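Side-chain contact in uncharacterized protein (Bacteroides eggerthii DSM 20697, PDB 4ECO), which is of unknown function but, as a leucine-rich repeat protein, probably serves in protein binding: residues Gln137-Lys140 with Met141-Tyr145. Sequence-based numbering, arbitrary orientation.
Sequences QKQK and MRMHY
Lys138 has its CG anti to the backbone N (chi1 -175°) and runs on extended, while Arg142 has its CG anti to the carbonyl carbon (chi1 -82°) and stays extended as far as NE. The two chains therefore lie side by side, one helical turn apart. CE of Lys138 rests over one face of the Arg142 guanidinium, toward its rim, 3.7 Å from CZ of Arg142. Gln139 comes to the guanidinium edge, with its amide plane turned 85° from it. Gln139 NE2 lies 3.6 Å from Arg142 CD. On another side of the helix, the aliphatic part of Lys140 packs along the CE methyl of Met141, a selenomethionine, with Lys140 CD 3.7 Å from Met141 CE. Backbone bonds from Met141 N to Gln137 O (3.0 Å) and Arg142 N to Lys138 O (2.8 Å) hold this turn of helix 135-142. Arg142 forms a salt bridge with Asp253 and a hydrogen bond to Gln276, which ties the helix to strand 253-257 and to the residue just ahead of strand 277-279. A leucine here would probably leave Asp253 without its positive mate and Lys138 without the flat group beneath CE. Lys138 NZ and Arg142 NH2 are 3.9 Å apart. Asp253 probably helps balance this charge.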
loop_
_atom_site.group_PDB
_atom_site.type_symbol
_atom_site.label_atom_id
_atom_site.label_comp_id
_atom_site.label_asym_id
_atom_site.label_seq_id
_atom_site.Cartn_x
_atom_site.Cartn_y
_atom_site.Cartn_z
ATOM N N GLN A 137 3.132 -14.668 14.216
ATOM C CA GLN A 137 2.195 -15.158 13.183
ATOM C C GLN A 137 0.960 -14.217 13.092
ATOM O O GLN A 137 0.511 -13.894 11.987
ATOM C CB GLN A 137 1.774 -16.594 13.514
ATOM C CG GLN A 137 0.730 -17.185 12.596
ATOM C CD GLN A 137 1.368 -17.900 11.458
ATOM O OE1 GLN A 137 1.829 -17.279 10.488
ATOM N NE2 GLN A 137 1.410 -19.226 11.563
ATOM N N LYS A 138 0.456 -13.759 14.275
ATOM C CA LYS A 138 -0.659 -12.832 14.406
ATOM C C LYS A 138 -0.335 -11.557 13.659
ATOM O O LYS A 138 -1.159 -11.103 12.857
ATOM C CB LYS A 138 -0.963 -12.547 15.880
ATOM C CG LYS A 138 -2.205 -11.679 16.092
ATOM C CD LYS A 138 -2.315 -11.142 17.522
ATOM C CE LYS A 138 -3.606 -10.404 17.734
ATOM N NZ LYS A 138 -3.913 -10.232 19.177
ATOM N N GLN A 139 0.891 -11.010 13.870
ATOM C CA GLN A 139 1.352 -9.788 13.211
ATOM C C GLN A 139 1.408 -9.960 11.696
ATOM O O GLN A 139 0.844 -9.134 10.975
ATOM C CB GLN A 139 2.715 -9.339 13.744
ATOM C CG GLN A 139 2.578 -8.172 14.709
ATOM C CD GLN A 139 1.902 -6.969 14.092
ATOM O OE1 GLN A 139 2.314 -6.458 13.034
ATOM N NE2 GLN A 139 0.853 -6.488 14.759
ATOM N N LYS A 140 2.045 -11.048 11.224
ATOM C CA LYS A 140 2.161 -11.386 9.804
ATOM C C LYS A 140 0.796 -11.307 9.151
ATOM O O LYS A 140 0.625 -10.606 8.152
ATOM C CB LYS A 140 2.770 -12.795 9.644
ATOM C CG LYS A 140 3.148 -13.201 8.215
ATOM C CD LYS A 140 3.823 -14.568 8.209
ATOM C CE LYS A 140 4.150 -15.080 6.826
ATOM N NZ LYS A 140 3.019 -15.810 6.209
HETATM N N MSE A 141 -0.173 -11.989 9.766
HETATM C CA MSE A 141 -1.554 -12.110 9.329
HETATM C C MSE A 141 -2.250 -10.769 9.368
HETATM O O MSE A 141 -2.914 -10.436 8.389
HETATM C CB MSE A 141 -2.302 -13.179 10.152
HETATM C CG MSE A 141 -1.906 -14.607 9.710
HETATM SE SE MSE A 141 -1.463 -14.806 7.708
HETATM C CE MSE A 141 0.184 -15.365 7.976
ATOM N N ARG A 142 -2.036 -9.966 10.430
ATOM C CA ARG A 142 -2.585 -8.613 10.553
ATOM C C ARG A 142 -2.151 -7.738 9.364
ATOM O O ARG A 142 -2.951 -6.962 8.847
ATOM C CB ARG A 142 -2.123 -7.964 11.875
ATOM C CG ARG A 142 -2.924 -8.364 13.096
ATOM C CD ARG A 142 -2.618 -7.474 14.274
ATOM N NE ARG A 142 -3.720 -7.475 15.239
ATOM C CZ ARG A 142 -3.684 -6.894 16.433
ATOM N NH1 ARG A 142 -2.591 -6.263 16.840
ATOM N NH2 ARG A 142 -4.732 -6.961 17.239
HETATM N N MSE A 143 -0.894 -7.909 8.914
HETATM C CA MSE A 143 -0.265 -7.177 7.804
HETATM C C MSE A 143 -0.634 -7.722 6.433
HETATM O O MSE A 143 -0.164 -7.169 5.432
HETATM C CB MSE A 143 1.273 -7.241 7.938
HETATM C CG MSE A 143 1.824 -6.595 9.209
HETATM SE SE MSE A 143 1.183 -4.799 9.496
HETATM C CE MSE A 143 1.967 -3.937 7.912
ATOM N N HIS A 144 -1.446 -8.798 6.366
ATOM C CA HIS A 144 -1.813 -9.429 5.091
ATOM C C HIS A 144 -2.556 -8.466 4.163
ATOM O O HIS A 144 -2.248 -8.475 2.972
ATOM C CB HIS A 144 -2.647 -10.713 5.270
ATOM C CG HIS A 144 -2.895 -11.432 3.983
ATOM N ND1 HIS A 144 -3.842 -10.981 3.072
ATOM C CD2 HIS A 144 -2.295 -12.539 3.487
ATOM C CE1 HIS A 144 -3.763 -11.808 2.042
ATOM N NE2 HIS A 144 -2.857 -12.771 2.252
ATOM N N TYR A 145 -3.542 -7.669 4.672
ATOM C CA TYR A 145 -4.272 -6.768 3.787
ATOM C C TYR A 145 -3.325 -5.709 3.261
ATOM O O TYR A 145 -3.350 -5.390 2.063
ATOM C CB TYR A 145 -5.490 -6.121 4.472
ATOM C CG TYR A 145 -6.359 -5.299 3.529
ATOM C CD1 TYR A 145 -6.103 -3.950 3.306
ATOM C CD2 TYR A 145 -7.456 -5.865 2.889
ATOM C CE1 TYR A 145 -6.912 -3.188 2.464
ATOM C CE2 TYR A 145 -8.270 -5.112 2.041
ATOM C CZ TYR A 145 -7.990 -3.779 1.827
ATOM O OH TYR A 145 -8.797 -3.050 1.001
#